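Long-range contacts in extracellular solute-binding protein, family 1 (Bifidobacterium longum subsp. infantis ATCC 15697, PDB 3OMB), which probably binds a carbohydrate-like solute outside the cell for uptake by an ABC-type transporter, and carries a bound magnesium ion: residues Ile41-Val46 and Lys71-Glu76; Glu116-Asp121 and Leu354-His359; Glu208-Ile213 and Glu277-Ala282. All coordinates share one frame; numbering follows the deposited sequence. Where two conformers were deposited one is given.

Contacts 1 and 2 lie on the same side of the chain's centre, their own centres 16 Å apart, and reach one mixed sheet in which strands 71-78, 41-48, 98-100 and 352-356 follow one another. Contact 1 joins its first two strands, while contact 2 brings a loop to the last. Contact 3, its centre 49 Å from that of contact 1 and 51 Å from that of contact 2, belongs to the other side, beside the magnesium site. In sequence it falls between the two halves of contact 2. This is consistent with the two lobes usual in solute-binding proteins, the chain leaving the first, building much of the second and returning.

Contact 1 (Ile41-Val46 and Lys71-Glu76); sequences IVTVLV and KIEWQE
Val44 and Gln75 make the shortest of five backbone hydrogen bonds that pair these parallel strands: Gln75 N to Val44 O, 2.7 Å. Val44 N in turn donates to Glu73 O at 3.0 Å, and the alternation runs from Val42 N on Lys71 O to Val46 N on Gln75 O. Between these bonds the CA-H groups point at the same carbonyls, as with Ile72 CA to Val42 O at 3.3 Å. Side chains in register share a face. On that of Val42, Val44 and Val46, Val44 splits its two methyls: CG2 meets Ile72 CG2 at 3.7 Å, whereas CG1, anti to the backbone N (chi1 -178°), lies 3.6 Å from Trp74 CZ3. Val46 CG1 approaches the neighbouring Trp74 CE3, and Ile72 CG2 sits over the centre of one indole face. Leu369 of helix 363-373 packs on this side against Val42, Val44 and Ile72. On the other face Ile41 CG2 lies 3.8 Å from Glu73 CD, at the side of the extended Glu73 chain, and Thr43 OG1 is bonded by Asp97 N. Since helix 59-68 carries the chain from one strand to the next, the pair is a classical beta-alpha-beta crossover at the edge of a mixed sheet.

Contact 2 (Glu116-Asp121 and Leu354-His359); sequences EDLSKD and LSISSH
Glu116 N donates to Ile356 O across 2.8 Å in an almost straight bond, with an N-H...O angle of 177° and the donor nearly in line with the C=O. It is the one direct hydrogen bond between the two segments, and a water probably bridges them a second time: it takes the N-H of Ile356 at 2.9 Å and lies 2.8 Å from Glu116 O, to which it can donate, although other acceptors compete for its protons. The acid of Glu116 lies alongside Ser358. Its CG stands anti to the backbone N (chi1 -175°), and a bend at the next torsion leaves OE1 3.6 Å from Ser358 CA, while OE2 forms a salt bridge with Lys363. Ser358 OG is held separately by Gly113 O. Strand 352-356 is the outermost strand of its mixed sheet within the chain, and here the loop that follows helix 106-110 meets it at Ile356. The loop then enters a short 3-10 turn opened by an Asx turn, in which Asp117 OD1 receives both Ser119 N and Ser119 OG from one face of its carboxylate. Ile149 N is a further donor to the same oxygen. That turn brings Leu118 inward. Crossing each partner at about a right angle, its two methyls divide the work: CD2 rests 4.0 Å from Ile356 CD1, and CD1 lies 4.1 Å from Leu354 CD2. Leu367 and Ala370 of helix 363-373 border this apolar patch.

Contact 3 (Glu208-Ile213 and Glu277-Ala282); sequences EIPMNI and EGLIPA. With MG (magnesium ion), chain B.
Ile213 sets CG1 between its backbone N and carbonyl carbon (chi1 57°), which carries that branch across to Ile280 CG2 at 3.7 Å. Ile280 meets it with the methyl that lies anti to its own backbone N, its CG1 branch (chi1 -71°) being turned instead along Met211 O. The two isoleucines cross at about a right angle, and Tyr271 and Ile275 of helix 262-276 also touch Ile280. That helix ends in a Schellman motif with Gly278 at positive phi, after which Leu279 O takes the N-H of Met211, a selenomethionine, at 3.0 Å. The same oxygen faces the Pro210 ring, with CB 3.3 Å away. Pro281 packs against Ile209 and Asn212, which flank the Pro210-Met211 pair: its CD lies 3.7 Å from Ile209 CG2 and 3.5 Å from Asn212 OD1. The amide nitrogen of Asn212 is bound elsewhere, by Gln296 and Asp295. Upstream, Glu208 OE2 binds the magnesium ion at 2.4 Å, with OE1 longer at 2.7 Å, beside side-chain oxygens of Asp199, Asn201, Asn203 and Asp207 and the backbone O of Gln205, a set that recalls an EF-hand-like loop. Pro210 and Pro281 offer no N-H, consistent with the single classical hydrogen bond between the segments; Met211 O is met by the CA-H of Ile280 at 3.3 Å, and cohesion just beyond the metal loop rests mainly on C-H and apolar contacts.

Contact 1 (Ile41-Val46 and Lys71-Glu76)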
loop_
_atom_site.group_PDB
_atom_site.type_symbol
_atom_site.label_atom_id
_atom_site.label_comp_id
_atom_site.label_asym_id
_atom_site.label_seq_id
_atom_site.Cartn_x
_atom_site.Cartn_y
_atom_site.Cartn_z
ATOM N N ILE A 41 -13.512 -19.550 -25.868
ATOM C CA ILE A 41 -13.675 -19.584 -24.419
ATOM C C ILE A 41 -12.372 -19.095 -23.774
ATOM O O ILE A 41 -11.267 -19.478 -24.179
ATOM C CB ILE A 41 -14.040 -20.982 -23.906
ATOM C CG1 ILE A 41 -15.397 -21.423 -24.469
ATOM C CG2 ILE A 41 -14.058 -21.006 -22.378
ATOM C CD1 ILE A 41 -15.656 -22.904 -24.337
ATOM N N VAL A 42 -12.507 -18.216 -22.798
ATOM C CA VAL A 42 -11.344 -17.666 -22.131
ATOM C C VAL A 42 -11.471 -17.915 -20.627
ATOM O O VAL A 42 -12.419 -17.435 -19.986
ATOM C CB VAL A 42 -11.190 -16.154 -22.418
ATOM C CG1 VAL A 42 -9.873 -15.615 -21.837
ATOM C CG2 VAL A 42 -11.256 -15.873 -23.902
ATOM N N THR A 43 -10.518 -18.666 -20.075
ATOM C CA THR A 43 -10.406 -18.823 -18.622
ATOM C C THR A 43 -9.696 -17.624 -18.027
ATOM O O THR A 43 -8.680 -17.167 -18.546
ATOM C CB THR A 43 -9.650 -20.110 -18.222
ATOM O OG1 THR A 43 -8.429 -20.192 -18.959
ATOM C CG2 THR A 43 -10.492 -21.349 -18.525
ATOM N N VAL A 44 -10.247 -17.098 -16.945
ATOM C CA VAL A 44 -9.691 -15.934 -16.277
ATOM C C VAL A 44 -9.675 -16.193 -14.794
ATOM O O VAL A 44 -10.731 -16.369 -14.179
ATOM C CB VAL A 44 -10.538 -14.675 -16.530
ATOM C CG1 VAL A 44 -9.899 -13.450 -15.851
ATOM C CG2 VAL A 44 -10.701 -14.435 -18.015
ATOM N N LEU A 45 -8.482 -16.216 -14.217
ATOM C CA LEU A 45 -8.337 -16.263 -12.771
ATOM C C LEU A 45 -8.427 -14.806 -12.255
ATOM O O LEU A 45 -7.844 -13.916 -12.851
ATOM C CB LEU A 45 -6.988 -16.871 -12.405
ATOM C CG LEU A 45 -6.689 -16.721 -10.915
ATOM C CD1 LEU A 45 -6.888 -18.035 -10.213
ATOM C CD2 LEU A 45 -5.297 -16.153 -10.719
ATOM N N VAL A 46 -9.176 -14.583 -11.174
ATOM C CA VAL A 46 -9.370 -13.250 -10.599
ATOM C C VAL A 46 -9.354 -13.336 -9.062
ATOM O O VAL A 46 -10.136 -14.065 -8.444
ATOM C CB VAL A 46 -10.690 -12.553 -11.103
ATOM C CG1 VAL A 46 -11.943 -13.419 -10.857
ATOM C CG2 VAL A 46 -10.838 -11.186 -10.480
ATOM N N LYS A 71 -16.593 -16.284 -24.469
ATOM C CA LYS A 71 -17.250 -16.774 -23.267
ATOM C C LYS A 71 -16.186 -16.780 -22.196
ATOM O O LYS A 71 -15.119 -17.355 -22.393
ATOM C CB LYS A 71 -17.849 -18.172 -23.491
ATOM C CG LYS A 71 -18.416 -18.832 -22.232
ATOM C CD LYS A 71 -19.635 -19.710 -22.566
ATOM C CE LYS A 71 -20.333 -20.229 -21.301
ATOM N NZ LYS A 71 -20.769 -19.096 -20.413
ATOM N N ILE A 72 -16.452 -16.112 -21.078
ATOM C CA ILE A 72 -15.461 -16.059 -19.998
ATOM C C ILE A 72 -15.807 -17.081 -18.920
ATOM O O ILE A 72 -16.929 -17.108 -18.444
ATOM C CB ILE A 72 -15.361 -14.642 -19.391
ATOM C CG1 ILE A 72 -15.018 -13.618 -20.489
ATOM C CG2 ILE A 72 -14.341 -14.631 -18.252
ATOM C CD1 ILE A 72 -15.073 -12.165 -20.041
ATOM N N GLU A 73 -14.860 -17.945 -18.572
ATOM C CA GLU A 73 -15.020 -18.859 -17.428
ATOM C C GLU A 73 -14.197 -18.275 -16.279
ATOM O O GLU A 73 -12.958 -18.334 -16.311
ATOM C CB GLU A 73 -14.557 -20.300 -17.767
ATOM C CG GLU A 73 -15.465 -21.045 -18.792
ATOM C CD GLU A 73 -15.092 -22.544 -19.054
ATOM O OE1 GLU A 73 -14.038 -23.044 -18.573
ATOM O OE2 GLU A 73 -15.882 -23.233 -19.758
ATOM N N TRP A 74 -14.875 -17.691 -15.291
ATOM C CA TRP A 74 -14.205 -17.012 -14.170
ATOM C C TRP A 74 -13.725 -18.011 -13.141
ATOM O O TRP A 74 -14.453 -18.915 -12.747
ATOM C CB TRP A 74 -15.135 -15.999 -13.485
ATOM C CG TRP A 74 -15.543 -14.844 -14.372
ATOM C CD1 TRP A 74 -16.724 -14.713 -15.080
ATOM C CD2 TRP A 74 -14.764 -13.671 -14.668
ATOM N NE1 TRP A 74 -16.722 -13.507 -15.774
ATOM C CE2 TRP A 74 -15.529 -12.862 -15.541
ATOM C CE3 TRP A 74 -13.496 -13.217 -14.261
ATOM C CZ2 TRP A 74 -15.063 -11.623 -16.019
ATOM C CZ3 TRP A 74 -13.025 -11.977 -14.749
ATOM C CH2 TRP A 74 -13.805 -11.203 -15.615
ATOM N N GLN A 75 -12.500 -17.841 -12.674
ATOM C CA GLN A 75 -12.057 -18.638 -11.551
ATOM C C GLN A 75 -11.740 -17.681 -10.405
ATOM O O GLN A 75 -10.684 -17.075 -10.385
ATOM C CB GLN A 75 -10.850 -19.487 -11.956
ATOM C CG GLN A 75 -10.498 -20.576 -10.976
ATOM C CD GLN A 75 -9.035 -21.016 -11.089
ATOM O OE1 GLN A 75 -8.449 -21.452 -10.101
ATOM N NE2 GLN A 75 -8.442 -20.896 -12.288
ATOM N N GLU A 76 -12.666 -17.546 -9.462
ATOM C CA GLU A 76 -12.553 -16.535 -8.416
ATOM C C GLU A 76 -11.839 -17.076 -7.205
ATOM O O GLU A 76 -12.215 -18.121 -6.700
ATOM C CB GLU A 76 -13.931 -16.053 -7.990
ATOM C CG GLU A 76 -14.770 -15.578 -9.157
ATOM C CD GLU A 76 -16.200 -15.274 -8.753
ATOM O OE1 GLU A 76 -16.426 -14.268 -8.054
ATOM O OE2 GLU A 76 -17.097 -16.035 -9.145
#

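Contact 2 (Glu116-Asp121 and Leu354-His359)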
loop_
_atom_site.group_PDB
_atom_site.type_symbol
_atom_site.label_atom_id
_atom_site.label_comp_id
_atom_site.label_asym_id
_atom_site.label_seq_id
_atom_site.Cartn_x
_atom_site.Cartn_y
_atom_site.Cartn_z
ATOM N N GLU A 116 3.133 -15.232 -21.286
ATOM C CA GLU A 116 3.323 -14.504 -22.529
ATOM C C GLU A 116 4.140 -13.249 -22.274
ATOM O O GLU A 116 3.884 -12.537 -21.290
ATOM C CB GLU A 116 1.969 -14.087 -23.092
ATOM C CG GLU A 116 2.041 -13.429 -24.453
ATOM C CD GLU A 116 2.513 -14.376 -25.533
ATOM O OE1 GLU A 116 2.293 -15.599 -25.404
ATOM O OE2 GLU A 116 3.107 -13.898 -26.523
ATOM N N ASP A 117 5.123 -12.993 -23.144
ATOM C CA ASP A 117 5.835 -11.718 -23.116
ATOM C C ASP A 117 5.012 -10.682 -23.879
ATOM O O ASP A 117 5.091 -10.563 -25.110
ATOM C CB ASP A 117 7.263 -11.845 -23.662
ATOM C CG ASP A 117 8.010 -10.510 -23.682
ATOM O OD1 ASP A 117 7.466 -9.485 -23.220
ATOM O OD2 ASP A 117 9.156 -10.479 -24.180
ATOM N N LEU A 118 4.229 -9.927 -23.118
ATOM C CA LEU A 118 3.293 -8.961 -23.681
ATOM C C LEU A 118 3.945 -7.810 -24.453
ATOM O O LEU A 118 3.272 -7.130 -25.226
ATOM C CB LEU A 118 2.347 -8.444 -22.590
ATOM C CG LEU A 118 1.512 -9.577 -21.984
ATOM C CD1 LEU A 118 0.704 -9.122 -20.773
ATOM C CD2 LEU A 118 0.615 -10.257 -23.021
ATOM N N SER A 119 5.246 -7.601 -24.252
ATOM C CA SER A 119 5.954 -6.544 -24.962
ATOM C C SER A 119 5.920 -6.779 -26.465
ATOM O O SER A 119 5.953 -5.835 -27.232
ATOM C CB SER A 119 7.406 -6.389 -24.465
ATOM O OG SER A 119 8.256 -7.416 -24.944
ATOM N N LYS A 120 5.824 -8.038 -26.877
ATOM C CA LYS A 120 5.679 -8.383 -28.296
ATOM C C LYS A 120 4.256 -8.207 -28.851
ATOM O O LYS A 120 4.046 -8.390 -30.044
ATOM C CB LYS A 120 6.158 -9.826 -28.547
ATOM C CG LYS A 120 7.623 -10.103 -28.167
ATOM C CD LYS A 120 8.610 -9.228 -28.958
ATOM C CE LYS A 120 10.063 -9.603 -28.661
ATOM N NZ LYS A 120 10.470 -9.147 -27.300
ATOM N N ASP A 121 3.294 -7.857 -27.991
ATOM C CA ASP A 121 1.869 -7.766 -28.374
ATOM C C ASP A 121 1.211 -6.385 -28.137
ATOM O O ASP A 121 -0.029 -6.290 -28.090
ATOM C CB ASP A 121 1.036 -8.828 -27.618
ATOM C CG ASP A 121 1.566 -10.248 -27.793
ATOM O OD1 ASP A 121 1.807 -10.669 -28.937
ATOM O OD2 ASP A 121 1.725 -10.962 -26.776
ATOM N N LEU A 354 -1.998 -7.792 -14.483
ATOM C CA LEU A 354 -2.357 -8.695 -15.569
ATOM C C LEU A 354 -1.223 -9.559 -16.114
ATOM O O LEU A 354 -0.161 -9.046 -16.449
ATOM C CB LEU A 354 -3.014 -7.923 -16.719
ATOM C CG LEU A 354 -3.731 -8.856 -17.712
ATOM C CD1 LEU A 354 -5.175 -8.507 -17.892
ATOM C CD2 LEU A 354 -2.988 -8.834 -19.028
ATOM N N SER A 355 -1.468 -10.868 -16.198
ATOM C CA SER A 355 -0.565 -11.807 -16.870
ATOM C C SER A 355 -1.343 -12.806 -17.741
ATOM O O SER A 355 -2.456 -13.222 -17.401
ATOM C CB SER A 355 0.337 -12.534 -15.861
ATOM O OG SER A 355 -0.404 -13.125 -14.805
ATOM N N ILE A 356 -0.764 -13.166 -18.879
ATOM C CA ILE A 356 -1.437 -14.046 -19.817
ATOM C C ILE A 356 -0.616 -15.289 -20.026
ATOM O O ILE A 356 0.608 -15.214 -20.191
ATOM C CB ILE A 356 -1.773 -13.325 -21.152
ATOM C CG1 ILE A 356 -2.931 -12.345 -20.920
ATOM C CG2 ILE A 356 -2.174 -14.321 -22.258
ATOM C CD1 ILE A 356 -3.116 -11.312 -22.008
ATOM N N SER A 357 -1.299 -16.433 -19.996
ATOM C CA SER A 357 -0.677 -17.720 -20.263
ATOM C C SER A 357 -0.073 -17.730 -21.663
ATOM O O SER A 357 -0.732 -17.356 -22.632
ATOM C CB SER A 357 -1.729 -18.820 -20.155
ATOM O OG SER A 357 -1.185 -20.079 -20.508
ATOM N N SER A 358 1.181 -18.149 -21.782
ATOM C CA SER A 358 1.736 -18.380 -23.124
ATOM C C SER A 358 0.975 -19.510 -23.860
ATOM O O SER A 358 0.891 -19.508 -25.091
ATOM C CB SER A 358 3.249 -18.626 -23.081
ATOM O OG SER A 358 3.535 -19.923 -22.588
ATOM N N HIS A 359 0.371 -20.425 -23.093
ATOM C CA HIS A 359 -0.398 -21.553 -23.644
ATOM C C HIS A 359 -1.905 -21.265 -23.813
ATOM O O HIS A 359 -2.696 -22.197 -23.962
ATOM C CB HIS A 359 -0.228 -22.807 -22.769
ATOM C CG HIS A 359 1.100 -23.484 -22.920
ATOM N ND1 HIS A 359 2.271 -22.956 -22.416
ATOM C CD2 HIS A 359 1.436 -24.668 -23.492
ATOM C CE1 HIS A 359 3.276 -23.773 -22.685
ATOM N NE2 HIS A 359 2.797 -24.821 -23.336
HETATM O O HOH W 1 1.993 -12.339 -19.198
#

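Contact 3 (Glu208-Ile213 and Glu277-Ala282)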
loop_
_atom_site.group_PDB
_atom_site.type_symbol
_atom_site.label_atom_id
_atom_site.label_comp_id
_atom_site.label_asym_id
_atom_site.label_seq_id
_atom_site.Cartn_x
_atom_site.Cartn_y
_atom_site.Cartn_z
ATOM N N GLU A 208 -7.785 8.821 28.473
ATOM C CA GLU A 208 -7.116 9.222 27.225
ATOM C C GLU A 208 -5.861 8.368 26.964
ATOM O O GLU A 208 -5.015 8.214 27.854
ATOM C CB GLU A 208 -6.714 10.695 27.280
ATOM C CG GLU A 208 -7.836 11.725 27.217
ATOM C CD GLU A 208 -8.657 11.882 28.503
ATOM O OE1 GLU A 208 -8.324 11.340 29.584
ATOM O OE2 GLU A 208 -9.669 12.584 28.435
ATOM N N ILE A 209 -5.759 7.810 25.752
ATOM C CA ILE A 209 -4.526 7.192 25.258
ATOM C C ILE A 209 -3.834 8.290 24.458
ATOM O O ILE A 209 -4.299 8.615 23.362
ATOM C CB ILE A 209 -4.842 6.014 24.315
ATOM C CG1 ILE A 209 -5.505 4.880 25.084
ATOM C CG2 ILE A 209 -3.567 5.506 23.618
ATOM C CD1 ILE A 209 -6.166 3.833 24.193
ATOM N N PRO A 210 -2.744 8.889 24.998
ATOM C CA PRO A 210 -2.218 10.073 24.285
ATOM C C PRO A 210 -1.827 9.760 22.836
ATOM O O PRO A 210 -2.234 10.475 21.911
ATOM C CB PRO A 210 -1.012 10.485 25.136
ATOM C CG PRO A 210 -1.406 10.084 26.498
ATOM C CD PRO A 210 -2.057 8.713 26.295
HETATM N N MSE A 211 -1.064 8.689 22.643
HETATM C CA MSE A 211 -0.709 8.265 21.298
HETATM C C MSE A 211 -0.849 6.753 21.259
HETATM O O MSE A 211 -0.462 6.059 22.219
HETATM C CB MSE A 211 0.707 8.711 20.935
HETATM C CG MSE A 211 1.156 8.240 19.563
HETATM SE SE MSE A 211 2.970 8.882 19.213
HETATM C CE MSE A 211 3.143 8.258 17.344
ATOM N N ASN A 212 -1.445 6.247 20.184
ATOM C CA ASN A 212 -1.558 4.795 20.030
ATOM C C ASN A 212 -0.763 4.338 18.817
ATOM O O ASN A 212 -0.736 5.012 17.794
ATOM C CB ASN A 212 -3.037 4.331 19.970
ATOM C CG ASN A 212 -3.220 2.914 20.487
ATOM O OD1 ASN A 212 -2.261 2.263 20.912
ATOM N ND2 ASN A 212 -4.444 2.425 20.450
ATOM N N ILE A 213 -0.087 3.203 18.948
ATOM C CA ILE A 213 0.733 2.669 17.862
ATOM C C ILE A 213 0.420 1.178 17.661
ATOM O O ILE A 213 0.028 0.472 18.628
ATOM C CB ILE A 213 2.269 2.919 18.078
ATOM C CG1 ILE A 213 2.764 2.319 19.411
ATOM C CG2 ILE A 213 2.603 4.437 18.047
ATOM C CD1 ILE A 213 4.303 2.352 19.572
ATOM N N GLU A 277 6.746 6.809 29.980
ATOM C CA GLU A 277 5.990 7.880 30.613
ATOM C C GLU A 277 4.501 7.658 30.573
ATOM O O GLU A 277 3.759 8.533 30.967
ATOM C CB GLU A 277 6.321 9.234 29.987
ATOM C CG GLU A 277 7.609 9.805 30.532
ATOM C CD GLU A 277 8.239 10.825 29.612
ATOM O OE1 GLU A 277 7.626 11.210 28.587
ATOM O OE2 GLU A 277 9.373 11.236 29.918
ATOM N N GLY A 278 4.064 6.494 30.096
ATOM C CA GLY A 278 2.637 6.163 30.092
ATOM C C GLY A 278 1.890 6.839 28.948
ATOM O O GLY A 278 0.676 6.965 28.987
ATOM N N LEU A 279 2.609 7.281 27.926
ATOM C CA LEU A 279 1.997 8.074 26.871
ATOM C C LEU A 279 1.513 7.233 25.672
ATOM O O LEU A 279 0.816 7.746 24.808
ATOM C CB LEU A 279 2.940 9.196 26.427
ATOM C CG LEU A 279 3.369 10.144 27.543
ATOM C CD1 LEU A 279 4.443 11.108 27.046
ATOM C CD2 LEU A 279 2.144 10.887 28.140
ATOM N N ILE A 280 1.905 5.954 25.655
ATOM C CA ILE A 280 1.499 4.943 24.666
ATOM C C ILE A 280 1.189 3.694 25.495
ATOM O O ILE A 280 1.876 3.444 26.474
ATOM C CB ILE A 280 2.662 4.647 23.676
ATOM C CG1 ILE A 280 2.885 5.835 22.720
ATOM C CG2 ILE A 280 2.440 3.321 22.906
ATOM C CD1 ILE A 280 4.160 5.713 21.877
ATOM N N PRO A 281 0.155 2.906 25.126
ATOM C CA PRO A 281 -0.189 1.813 26.043
ATOM C C PRO A 281 0.940 0.823 26.280
ATOM O O PRO A 281 1.660 0.453 25.345
ATOM C CB PRO A 281 -1.361 1.124 25.349
ATOM C CG PRO A 281 -2.032 2.282 24.584
ATOM C CD PRO A 281 -0.858 3.073 24.063
ATOM N N ALA A 282 1.062 0.394 27.534
ATOM C CA ALA A 282 2.066 -0.569 27.948
ATOM C C ALA A 282 2.037 -1.842 27.075
ATOM O O ALA A 282 3.091 -2.363 26.701
ATOM C CB ALA A 282 1.863 -0.917 29.438
HETATM MG MG MG B . -10.985 11.588 30.120
#